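Local coordinates for DegV family protein (Streptococcus agalactiae, PDB 3LUP), which binds a long-chain fatty acid, here elaidic acid, in a pocket and may take part in lipid transport or fatty acid metabolism, at residues V28-D36 / P62-L72; G160-L170 / K190-I201. All blocks are in the same frame, centred on the assembly; numbering follows the deposited sequence.

Contact 1: residues V28-D36 / P62-L72. With ELA (Elaidic acid), chain B; GOL (glycerol), chain C.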
loop_
_atom_site.group_PDB
_atom_site.type_symbol
_atom_site.label_atom_id
_atom_site.label_comp_id
_atom_site.label_asym_id
_atom_site.label_seq_id
_atom_site.Cartn_x
_atom_site.Cartn_y
_atom_site.Cartn_z
ATOM N N VAL A 28 12.223 7.614 -1.616
ATOM C CA VAL A 28 11.567 6.512 -0.915
ATOM C C VAL A 28 12.153 6.332 0.467
ATOM O O VAL A 28 13.325 5.968 0.607
ATOM C CB VAL A 28 11.701 5.140 -1.652
ATOM C CG1 VAL A 28 10.760 4.153 -1.026
ATOM C CG2 VAL A 28 11.419 5.251 -3.137
ATOM N N LEU A 29 11.321 6.568 1.475
ATOM C CA LEU A 29 11.675 6.343 2.878
ATOM C C LEU A 29 11.578 4.864 3.230
ATOM O O LEU A 29 10.617 4.206 2.832
ATOM C CB LEU A 29 10.711 7.114 3.781
ATOM C CG LEU A 29 10.949 8.573 4.147
ATOM C CD1 LEU A 29 11.653 9.323 3.046
ATOM C CD2 LEU A 29 9.628 9.248 4.506
ATOM N N ASP A 30 12.545 4.352 3.997
ATOM C CA ASP A 30 12.526 2.949 4.423
ATOM C C ASP A 30 11.655 2.674 5.645
ATOM O O ASP A 30 11.625 3.456 6.594
ATOM C CB ASP A 30 13.942 2.436 4.678
ATOM C CG ASP A 30 14.824 2.519 3.441
ATOM O OD1 ASP A 30 14.326 2.301 2.309
ATOM O OD2 ASP A 30 16.028 2.817 3.604
ATOM N N ILE A 31 10.946 1.549 5.603
ATOM C CA ILE A 31 10.168 1.056 6.750
ATOM C C ILE A 31 10.872 -0.127 7.409
ATOM O O ILE A 31 11.052 -1.166 6.785
ATOM C CB ILE A 31 8.715 0.656 6.354
ATOM C CG1 ILE A 31 7.994 1.853 5.706
ATOM C CG2 ILE A 31 7.957 0.102 7.577
ATOM C CD1 ILE A 31 6.602 1.583 5.193
ATOM N N PRO A 32 11.291 0.039 8.668
ATOM C CA PRO A 32 11.950 -1.043 9.391
ATOM C C PRO A 32 11.011 -2.190 9.784
ATOM O O PRO A 32 9.839 -1.968 10.095
ATOM C CB PRO A 32 12.483 -0.347 10.650
ATOM C CG PRO A 32 12.529 1.118 10.302
ATOM C CD PRO A 32 11.322 1.302 9.430
ATOM N N ILE A 33 11.532 -3.411 9.738
ATOM C CA ILE A 33 10.846 -4.548 10.319
ATOM C C ILE A 33 11.605 -5.005 11.571
ATOM O O ILE A 33 12.837 -5.004 11.601
ATOM C CB ILE A 33 10.666 -5.721 9.311
ATOM C CG1 ILE A 33 11.849 -6.675 9.355
ATOM C CG2 ILE A 33 10.428 -5.224 7.871
ATOM C CD1 ILE A 33 11.496 -8.041 8.869
ATOM N N ILE A 34 10.873 -5.367 12.613
ATOM C CA ILE A 34 11.511 -5.789 13.855
ATOM C C ILE A 34 11.211 -7.255 14.141
ATOM O O ILE A 34 10.089 -7.612 14.526
ATOM C CB ILE A 34 11.087 -4.921 15.075
ATOM C CG1 ILE A 34 11.095 -3.423 14.729
ATOM C CG2 ILE A 34 11.995 -5.202 16.263
ATOM C CD1 ILE A 34 10.039 -2.611 15.478
ATOM N N ILE A 35 12.223 -8.096 13.939
ATOM C CA ILE A 35 12.116 -9.518 14.249
ATOM C C ILE A 35 12.392 -9.671 15.746
ATOM O O ILE A 35 11.778 -8.972 16.550
ATOM C CB ILE A 35 13.063 -10.361 13.378
ATOM C CG1 ILE A 35 13.112 -9.806 11.940
ATOM C CG2 ILE A 35 12.648 -11.844 13.411
ATOM C CD1 ILE A 35 12.088 -10.384 10.982
ATOM N N ASP A 36 13.302 -10.554 16.142
ATOM C CA ASP A 36 13.658 -10.649 17.559
ATOM C C ASP A 36 14.556 -9.461 17.935
ATOM O O ASP A 36 15.210 -9.466 18.985
ATOM C CB ASP A 36 14.339 -11.989 17.858
ATOM N N PRO A 62 6.758 -10.693 14.128
ATOM C CA PRO A 62 7.485 -9.468 13.828
ATOM C C PRO A 62 6.600 -8.221 13.976
ATOM O O PRO A 62 5.359 -8.320 13.967
ATOM C CB PRO A 62 7.915 -9.655 12.366
ATOM C CG PRO A 62 7.814 -11.099 12.105
ATOM C CD PRO A 62 6.682 -11.576 12.947
ATOM N N LYS A 63 7.245 -7.066 14.142
ATOM C CA LYS A 63 6.554 -5.785 14.100
ATOM C C LYS A 63 7.195 -4.907 13.033
ATOM O O LYS A 63 8.289 -5.192 12.550
ATOM C CB LYS A 63 6.611 -5.086 15.458
ATOM C CG LYS A 63 6.155 -5.929 16.626
ATOM C CD LYS A 63 5.805 -5.085 17.846
ATOM C CE LYS A 63 4.494 -4.335 17.630
ATOM N NZ LYS A 63 3.526 -4.621 18.728
ATOM N N THR A 64 6.503 -3.849 12.649
ATOM C CA THR A 64 7.137 -2.815 11.860
ATOM C C THR A 64 7.119 -1.522 12.664
ATOM O O THR A 64 6.453 -1.428 13.707
ATOM C CB THR A 64 6.448 -2.605 10.502
ATOM O OG1 THR A 64 5.079 -2.287 10.717
ATOM C CG2 THR A 64 6.543 -3.868 9.641
ATOM N N SER A 65 7.879 -0.537 12.194
ATOM C CA SER A 65 7.852 0.789 12.783
ATOM C C SER A 65 7.724 1.791 11.665
ATOM O O SER A 65 8.056 1.485 10.523
ATOM C CB SER A 65 9.116 1.056 13.587
ATOM O OG SER A 65 10.221 1.038 12.712
ATOM N N GLN A 66 7.222 2.977 12.006
ATOM C CA GLN A 66 7.065 4.082 11.070
ATOM C C GLN A 66 8.417 4.431 10.467
ATOM O O GLN A 66 9.446 4.229 11.116
ATOM C CB GLN A 66 6.500 5.300 11.801
ATOM C CG GLN A 66 5.063 5.138 12.259
ATOM C CD GLN A 66 4.635 6.184 13.272
ATOM O OE1 GLN A 66 4.869 7.391 13.098
ATOM N NE2 GLN A 66 3.992 5.728 14.335
ATOM N N PRO A 67 8.435 4.928 9.216
ATOM C CA PRO A 67 9.702 5.473 8.716
ATOM C C PRO A 67 10.177 6.614 9.614
ATOM O O PRO A 67 9.390 7.150 10.391
ATOM C CB PRO A 67 9.360 5.984 7.307
ATOM C CG PRO A 67 7.924 5.717 7.097
ATOM C CD PRO A 67 7.438 4.773 8.148
ATOM N N SER A 68 11.459 6.953 9.529
ATOM C CA SER A 68 12.053 7.985 10.386
ATOM C C SER A 68 11.525 9.416 10.098
ATOM O O SER A 68 11.604 9.911 8.964
ATOM C CB SER A 68 13.583 7.916 10.274
ATOM O OG SER A 68 14.210 9.015 10.910
ATOM N N LEU A 69 10.978 10.068 11.124
ATOM C CA LEU A 69 10.608 11.476 11.021
ATOM C C LEU A 69 11.842 12.304 10.701
ATOM O O LEU A 69 11.781 13.235 9.901
ATOM C CB LEU A 69 9.993 11.993 12.322
ATOM C CG LEU A 69 8.631 11.462 12.776
ATOM C CD1 LEU A 69 8.301 11.973 14.173
ATOM C CD2 LEU A 69 7.533 11.818 11.776
ATOM N N ALA A 70 12.961 11.949 11.329
ATOM C CA ALA A 70 14.226 12.645 11.133
ATOM C C ALA A 70 14.719 12.520 9.693
ATOM O O ALA A 70 15.278 13.469 9.151
ATOM C CB ALA A 70 15.273 12.136 12.111
ATOM N N GLU A 71 14.503 11.362 9.079
ATOM C CA GLU A 71 14.913 11.153 7.695
ATOM C C GLU A 71 14.089 11.993 6.732
ATOM O O GLU A 71 14.633 12.595 5.812
ATOM C CB GLU A 71 14.825 9.681 7.307
ATOM C CG GLU A 71 15.948 8.851 7.848
ATOM C CD GLU A 71 16.104 7.534 7.119
ATOM O OE1 GLU A 71 15.143 7.112 6.441
ATOM O OE2 GLU A 71 17.189 6.918 7.219
ATOM N N LEU A 72 12.779 12.022 6.946
ATOM C CA LEU A 72 11.908 12.904 6.185
ATOM C C LEU A 72 12.347 14.358 6.356
ATOM O O LEU A 72 12.548 15.080 5.373
ATOM C CB LEU A 72 10.440 12.727 6.605
ATOM C CG LEU A 72 9.367 13.562 5.878
ATOM C CD1 LEU A 72 9.573 13.656 4.346
ATOM C CD2 LEU A 72 7.957 13.060 6.223
HETATM C CA ELA B . 3.561 1.351 12.293
HETATM C C ELA B . 3.811 1.129 13.788
HETATM O O ELA B . 3.837 -0.020 14.320
HETATM C C3 ELA B . 4.628 0.739 11.388
HETATM C C4 ELA B . 4.496 1.248 9.957
HETATM C C5 ELA B . 4.326 0.109 8.932
HETATM C C6 ELA B . 2.858 -0.323 8.806
HETATM C C7 ELA B . 2.580 -1.657 8.124
HETATM C C8 ELA B . 1.075 -1.951 8.147
HETATM C C9 ELA B . 0.622 -2.663 6.879
HETATM C C10 ELA B . -0.717 -3.290 6.766
HETATM C C11 ELA B . -0.932 -4.422 5.782
HETATM C C12 ELA B . -2.171 -4.224 4.918
HETATM C C13 ELA B . -1.851 -3.942 3.460
HETATM C C14 ELA B . -2.913 -4.462 2.501
HETATM C C15 ELA B . -2.472 -4.225 1.050
HETATM C C16 ELA B . -3.590 -4.413 0.022
HETATM C C17 ELA B . -3.880 -3.113 -0.720
HETATM C C18 ELA B . -4.209 -3.341 -2.190
HETATM O OXT ELA B . 3.978 2.129 14.525
HETATM C C1 GOL C . 16.230 8.545 3.041
HETATM O O1 GOL C . 15.924 9.395 1.953
HETATM C C2 GOL C . 16.113 7.107 2.554
HETATM O O2 GOL C . 17.108 6.832 1.594
HETATM C C3 GOL C . 16.254 6.143 3.719
HETATM O O3 GOL C . 14.970 5.762 4.163
#
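Pro62 opens the contact by setting its CA-H toward Ile34 O, and its CB approaches CD1 of Ile35 more distantly. Lys63 then forms the hydrogen-bonded pair of a two-stranded antiparallel ribbon with Ile34: Ile34 N gives a nearly straight bond (174°) to Lys63 O at 2.6 Å, and Lys63 N answers to Ile34 O at 2.9 Å. Thr64 faces Ile33 as the non-hydrogen-bonded pair, and both side chains turn to the same face of the ribbon. With chi1 at 57°, Thr64 OG1 stands between its backbone N and carbonyl carbon; from there it lies beside C3 and C5 of the elaidic acid, with its hydrogen bond going to His271. Ser65 N reaches back to Pro32 O at 3.2 Å, the donor tilted 30° from the carbonyl plane, and its OG rests against CB and CG of the Pro32 ring. Ser65 O lies against Ile31 CG2, and that methyl also touches C5 of the fatty acid. Gln66 directs its side chain to Asn102, its CG passing near the ligand carboxylate. Ile31, Thr64, Ser65 and Gln66 all belong to the elaidic acid pocket, so the contact lines its carboxylate end. The Pro67 ring lies alongside Ile31, CD against CG1, and sets its CB 3.9 Å from Leu29 CB. Ser68 caps the next helix, its OG accepting from Glu71 N. Glu71 OE1 takes a hydrogen bond from O3 of a glycerol, probably from the crystallisation liquor, which in turn accepts from Asp30 N. Leu72 ends the walk with CB against Leu29 CD2. Helix 99-103 covers Pro67 and Leu72, helix 48-57 covers Ile33 and Pro62, and strand 6-11 flanks Leu29 at the margin of the parallel sheet.

Contact 2: residues G160-L170 / K190-I201; sequences GFIVVNDLNHL and KPVLHFNEEGKI. With ELA (Elaidic acid), chain B.
Ile162 N donates to Leu193 O at 2.8 Å, and Leu193 N returns a bond to Ile162 O in the carbonyl plane, making the hydrogen-bonded pair of two antiparallel strands. Leu193 O also receives the CA-H of Phe161. Two residues along, Gly160 O accepts from Phe195 N at 3.1 Å, nearly along the C=O axis. At the other end the strands part, and a water bridges them, accepting from Val164 N and donating to Pro191 O.

Phe161 and His194 form the non-hydrogen-bonded pair and lie side by side. His194 CB covers the centre of the Phe161 ring in a CH-pi contact, 3.5 Å from the centroid. A chi1 of 80° swings the imidazole alongside that ring near CZ, the two planes at 40°, and the phenyl edge meets Val192 CG1.

The other face, bearing Ile162 and Leu193, is apolar. Leu193 and Leu170 meet tip to tip, CD1 to CD1 at 3.6 Å. The side chains of Ile162 and Ile201 cross at about a right angle, Ile162 CD1 against Ile201 CG2. Ile162 CD1, Ile201 CD1 and the rim of the Phe195 ring touch the ligand tail, and Gly160 CA comes close to its terminal C18. Gly160, Phe195 and Ile201 belong to the elaidic acid pocket, so these strands line the part that takes the hydrocarbon tail.

Within the mixed sheet, strands 159-163 and 192-195 lie between strands 277-283 and 201-205. Helix 210-224 covers Phe161, Val163 and Val192, while helix 266-272 packs on Ile162, Val164 and Leu170.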
loop_
_atom_site.group_PDB
_atom_site.type_symbol
_atom_site.label_atom_id
_atom_site.label_comp_id
_atom_site.label_asym_id
_atom_site.label_seq_id
_atom_site.Cartn_x
_atom_site.Cartn_y
_atom_site.Cartn_z
ATOM N N GLY A 160 -8.976 -1.641 -2.098
ATOM C CA GLY A 160 -8.040 -2.693 -1.747
ATOM C C GLY A 160 -8.756 -3.776 -0.973
ATOM O O GLY A 160 -9.214 -3.540 0.142
ATOM N N PHE A 161 -8.862 -4.959 -1.573
ATOM C CA PHE A 161 -9.536 -6.099 -0.962
ATOM C C PHE A 161 -8.551 -7.240 -0.711
ATOM O O PHE A 161 -7.647 -7.454 -1.501
ATOM C CB PHE A 161 -10.690 -6.548 -1.854
ATOM C CG PHE A 161 -11.903 -5.644 -1.779
ATOM C CD1 PHE A 161 -13.074 -6.074 -1.137
ATOM C CD2 PHE A 161 -11.877 -4.367 -2.329
ATOM C CE1 PHE A 161 -14.197 -5.247 -1.043
ATOM C CE2 PHE A 161 -13.008 -3.531 -2.247
ATOM C CZ PHE A 161 -14.169 -3.976 -1.598
ATOM N N ILE A 162 -8.734 -7.964 0.390
ATOM C CA ILE A 162 -7.756 -8.948 0.857
ATOM C C ILE A 162 -8.420 -10.202 1.383
ATOM O O ILE A 162 -9.465 -10.144 2.016
ATOM C CB ILE A 162 -6.883 -8.405 2.039
ATOM C CG1 ILE A 162 -6.606 -6.897 1.911
ATOM C CG2 ILE A 162 -5.586 -9.223 2.189
ATOM C CD1 ILE A 162 -6.450 -6.202 3.268
ATOM N N VAL A 163 -7.795 -11.338 1.132
ATOM C CA VAL A 163 -8.187 -12.572 1.780
ATOM C C VAL A 163 -6.918 -13.185 2.315
ATOM O O VAL A 163 -5.981 -13.446 1.559
ATOM C CB VAL A 163 -8.895 -13.551 0.828
ATOM C CG1 VAL A 163 -9.015 -14.947 1.474
ATOM C CG2 VAL A 163 -10.254 -13.001 0.436
ATOM N N VAL A 164 -6.877 -13.383 3.624
ATOM C CA VAL A 164 -5.657 -13.838 4.258
ATOM C C VAL A 164 -5.719 -15.335 4.548
ATOM O O VAL A 164 -6.802 -15.947 4.557
ATOM C CB VAL A 164 -5.286 -12.997 5.521
ATOM C CG1 VAL A 164 -5.173 -11.534 5.158
ATOM C CG2 VAL A 164 -6.285 -13.206 6.653
ATOM N N ASN A 165 -4.555 -15.926 4.772
ATOM C CA ASN A 165 -4.528 -17.318 5.111
ATOM C C ASN A 165 -4.818 -17.526 6.596
ATOM O O ASN A 165 -5.634 -18.377 6.972
ATOM C CB ASN A 165 -3.223 -17.954 4.691
ATOM C CG ASN A 165 -3.319 -19.438 4.667
ATOM O OD1 ASN A 165 -2.475 -20.132 5.235
ATOM N ND2 ASN A 165 -4.377 -19.954 4.034
ATOM N N ASP A 166 -4.163 -16.736 7.440
ATOM C CA ASP A 166 -4.445 -16.774 8.867
ATOM C C ASP A 166 -4.451 -15.377 9.475
ATOM O O ASP A 166 -3.586 -14.538 9.189
ATOM C CB ASP A 166 -3.491 -17.730 9.608
ATOM C CG ASP A 166 -2.166 -17.077 9.989
ATOM O OD1 ASP A 166 -1.548 -16.449 9.093
ATOM O OD2 ASP A 166 -1.761 -17.204 11.177
ATOM N N LEU A 167 -5.440 -15.155 10.326
ATOM C CA LEU A 167 -5.781 -13.820 10.779
ATOM C C LEU A 167 -4.960 -13.283 11.956
ATOM O O LEU A 167 -5.092 -12.116 12.309
ATOM C CB LEU A 167 -7.265 -13.780 11.131
ATOM C CG LEU A 167 -8.273 -13.848 9.989
ATOM C CD1 LEU A 167 -9.445 -14.731 10.392
ATOM C CD2 LEU A 167 -8.736 -12.451 9.620
ATOM N N ASN A 168 -4.128 -14.120 12.565
ATOM C CA ASN A 168 -3.338 -13.698 13.718
ATOM C C ASN A 168 -2.524 -12.448 13.449
ATOM O O ASN A 168 -2.533 -11.516 14.251
ATOM C CB ASN A 168 -2.423 -14.830 14.169
ATOM C CG ASN A 168 -3.173 -16.114 14.340
ATOM O OD1 ASN A 168 -3.908 -16.286 15.327
ATOM N ND2 ASN A 168 -3.044 -17.021 13.356
ATOM N N HIS A 169 -1.837 -12.435 12.309
ATOM C CA HIS A 169 -1.060 -11.283 11.892
ATOM C C HIS A 169 -1.891 -10.014 11.913
ATOM O O HIS A 169 -1.509 -9.033 12.549
ATOM C CB HIS A 169 -0.480 -11.510 10.513
ATOM C CG HIS A 169 0.529 -12.608 10.465
ATOM N ND1 HIS A 169 1.882 -12.370 10.344
ATOM C CD2 HIS A 169 0.383 -13.953 10.518
ATOM C CE1 HIS A 169 2.529 -13.521 10.323
ATOM N NE2 HIS A 169 1.643 -14.497 10.424
ATOM N N LEU A 170 -3.038 -10.045 11.240
ATOM C CA LEU A 170 -3.916 -8.885 11.204
ATOM C C LEU A 170 -4.511 -8.473 12.546
ATOM O O LEU A 170 -4.634 -7.277 12.820
ATOM C CB LEU A 170 -5.012 -9.058 10.169
ATOM C CG LEU A 170 -4.664 -8.496 8.788
ATOM C CD1 LEU A 170 -5.817 -8.706 7.837
ATOM C CD2 LEU A 170 -4.295 -7.016 8.863
ATOM N N LYS A 190 -13.401 -17.829 5.750
ATOM C CA LYS A 190 -12.450 -17.085 4.918
ATOM C C LYS A 190 -13.038 -15.722 4.549
ATOM O O LYS A 190 -13.600 -15.557 3.461
ATOM C CB LYS A 190 -12.072 -17.891 3.665
ATOM C CG LYS A 190 -10.957 -18.921 3.876
ATOM C CD LYS A 190 -9.566 -18.255 3.815
ATOM C CE LYS A 190 -8.400 -19.231 4.040
ATOM N NZ LYS A 190 -8.595 -20.246 5.129
ATOM N N PRO A 191 -12.935 -14.737 5.466
ATOM C CA PRO A 191 -13.550 -13.424 5.234
ATOM C C PRO A 191 -12.835 -12.616 4.168
ATOM O O PRO A 191 -11.620 -12.730 3.995
ATOM C CB PRO A 191 -13.379 -12.730 6.574
ATOM C CG PRO A 191 -12.156 -13.377 7.169
ATOM C CD PRO A 191 -12.261 -14.803 6.781
ATOM N N VAL A 192 -13.611 -11.817 3.447
ATOM C CA VAL A 192 -13.094 -10.812 2.533
ATOM C C VAL A 192 -12.986 -9.500 3.311
ATOM O O VAL A 192 -13.953 -9.048 3.956
ATOM C CB VAL A 192 -14.021 -10.622 1.299
ATOM C CG1 VAL A 192 -13.401 -9.672 0.294
ATOM C CG2 VAL A 192 -14.321 -11.944 0.631
ATOM N N LEU A 193 -11.798 -8.907 3.253
ATOM C CA LEU A 193 -11.494 -7.667 3.965
ATOM C C LEU A 193 -11.221 -6.580 2.962
ATOM O O LEU A 193 -10.869 -6.866 1.823
ATOM C CB LEU A 193 -10.267 -7.859 4.854
ATOM C CG LEU A 193 -10.308 -9.088 5.768
ATOM C CD1 LEU A 193 -8.933 -9.460 6.251
ATOM C CD2 LEU A 193 -11.245 -8.846 6.921
ATOM N N HIS A 194 -11.409 -5.333 3.379
ATOM C CA HIS A 194 -11.114 -4.199 2.524
ATOM C C HIS A 194 -10.704 -2.967 3.311
ATOM O O HIS A 194 -10.762 -2.964 4.537
ATOM C CB HIS A 194 -12.296 -3.914 1.594
ATOM C CG HIS A 194 -13.426 -3.161 2.226
ATOM N ND1 HIS A 194 -13.866 -3.398 3.511
ATOM C CD2 HIS A 194 -14.230 -2.192 1.727
ATOM C CE1 HIS A 194 -14.886 -2.600 3.780
ATOM N NE2 HIS A 194 -15.126 -1.859 2.714
ATOM N N PHE A 195 -10.268 -1.929 2.607
ATOM C CA PHE A 195 -10.002 -0.632 3.231
ATOM C C PHE A 195 -11.240 0.253 3.330
ATOM O O PHE A 195 -11.948 0.470 2.344
ATOM C CB PHE A 195 -8.915 0.104 2.470
ATOM C CG PHE A 195 -7.524 -0.326 2.831
ATOM C CD1 PHE A 195 -6.690 0.522 3.569
ATOM C CD2 PHE A 195 -7.031 -1.566 2.424
ATOM C CE1 PHE A 195 -5.393 0.148 3.904
ATOM C CE2 PHE A 195 -5.724 -1.961 2.765
ATOM C CZ PHE A 195 -4.905 -1.092 3.509
ATOM N N ASN A 196 -11.484 0.745 4.541
ATOM C CA ASN A 196 -12.524 1.722 4.876
ATOM C C ASN A 196 -12.545 3.023 4.073
ATOM O O ASN A 196 -11.631 3.328 3.294
ATOM C CB ASN A 196 -12.301 2.160 6.314
ATOM C CG ASN A 196 -13.350 1.663 7.233
ATOM O OD1 ASN A 196 -14.338 1.072 6.805
ATOM N ND2 ASN A 196 -13.162 1.905 8.522
ATOM N N GLU A 197 -13.571 3.829 4.330
ATOM C CA GLU A 197 -13.549 5.220 3.910
ATOM C C GLU A 197 -12.455 5.990 4.677
ATOM O O GLU A 197 -11.941 6.987 4.165
ATOM C CB GLU A 197 -14.937 5.865 4.050
ATOM C CG GLU A 197 -15.953 5.344 3.010
ATOM C CD GLU A 197 -17.410 5.744 3.302
ATOM O OE1 GLU A 197 -17.680 6.951 3.544
ATOM O OE2 GLU A 197 -18.299 4.852 3.273
ATOM N N GLU A 198 -12.101 5.511 5.881
ATOM C CA GLU A 198 -10.999 6.066 6.683
ATOM C C GLU A 198 -9.671 5.372 6.411
ATOM O O GLU A 198 -8.671 5.663 7.076
ATOM C CB GLU A 198 -11.264 5.947 8.185
ATOM C CG GLU A 198 -12.499 6.653 8.719
ATOM C CD GLU A 198 -13.590 5.663 9.114
ATOM O OE1 GLU A 198 -13.285 4.688 9.867
ATOM O OE2 GLU A 198 -14.751 5.867 8.661
ATOM N N GLY A 199 -9.664 4.446 5.452
ATOM C CA GLY A 199 -8.468 3.691 5.139
ATOM C C GLY A 199 -8.096 2.666 6.199
ATOM O O GLY A 199 -6.928 2.318 6.332
ATOM N N LYS A 200 -9.083 2.193 6.961
ATOM C CA LYS A 200 -8.874 1.127 7.943
ATOM C C LYS A 200 -9.197 -0.211 7.320
ATOM O O LYS A 200 -10.048 -0.311 6.428
ATOM C CB LYS A 200 -9.779 1.309 9.160
ATOM C CG LYS A 200 -9.340 2.388 10.110
ATOM C CD LYS A 200 -9.887 2.133 11.506
ATOM C CE LYS A 200 -9.377 3.204 12.476
ATOM N NZ LYS A 200 -9.880 4.570 12.109
ATOM N N ILE A 201 -8.539 -1.262 7.790
ATOM C CA ILE A 201 -8.916 -2.569 7.320
ATOM C C ILE A 201 -10.048 -3.099 8.175
ATOM O O ILE A 201 -9.924 -3.189 9.403
ATOM C CB ILE A 201 -7.759 -3.543 7.278
ATOM C CG1 ILE A 201 -6.527 -2.879 6.618
ATOM C CG2 ILE A 201 -8.221 -4.821 6.552
ATOM C CD1 ILE A 201 -5.323 -3.817 6.424
HETATM C CA ELA B . 3.561 1.351 12.293
HETATM C C ELA B . 3.811 1.129 13.788
HETATM O O ELA B . 3.837 -0.020 14.320
HETATM C C3 ELA B . 4.628 0.739 11.388
HETATM C C4 ELA B . 4.496 1.248 9.957
HETATM C C5 ELA B . 4.326 0.109 8.932
HETATM C C6 ELA B . 2.858 -0.323 8.806
HETATM C C7 ELA B . 2.580 -1.657 8.124
HETATM C C8 ELA B . 1.075 -1.951 8.147
HETATM C C9 ELA B . 0.622 -2.663 6.879
HETATM C C10 ELA B . -0.717 -3.290 6.766
HETATM C C11 ELA B . -0.932 -4.422 5.782
HETATM C C12 ELA B . -2.171 -4.224 4.918
HETATM C C13 ELA B . -1.851 -3.942 3.460
HETATM C C14 ELA B . -2.913 -4.462 2.501
HETATM C C15 ELA B . -2.472 -4.225 1.050
HETATM C C16 ELA B . -3.590 -4.413 0.022
HETATM C C17 ELA B . -3.880 -3.113 -0.720
HETATM C C18 ELA B . -4.209 -3.341 -2.190
HETATM O OXT ELA B . 3.978 2.129 14.525
HETATM O O HOH W 1 -9.271 -12.950 5.353
#

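In the fold
Contact 1 closes before contact 2 opens along the chain, and their centres lie 22 Å apart, with the nearest atoms about 5 Å apart and no direct touch. They share no sheet: 28-36 / 62-72 runs from the edge strand 26-29 of the parallel sheet into a two-stranded antiparallel ribbon, 33-34 with 63-64, whereas 160-170 / 190-201 belongs to the mixed six-stranded sheet. What joins them is the elaidic acid, whose carboxylate end lies beside contact 1 and whose tail runs down to contact 2; Arg175 hydrogen-bonds the ligand. Helix 266-272 serves both, through His271 and Leu272. The fatty acid site is therefore built from distant parts of the chain.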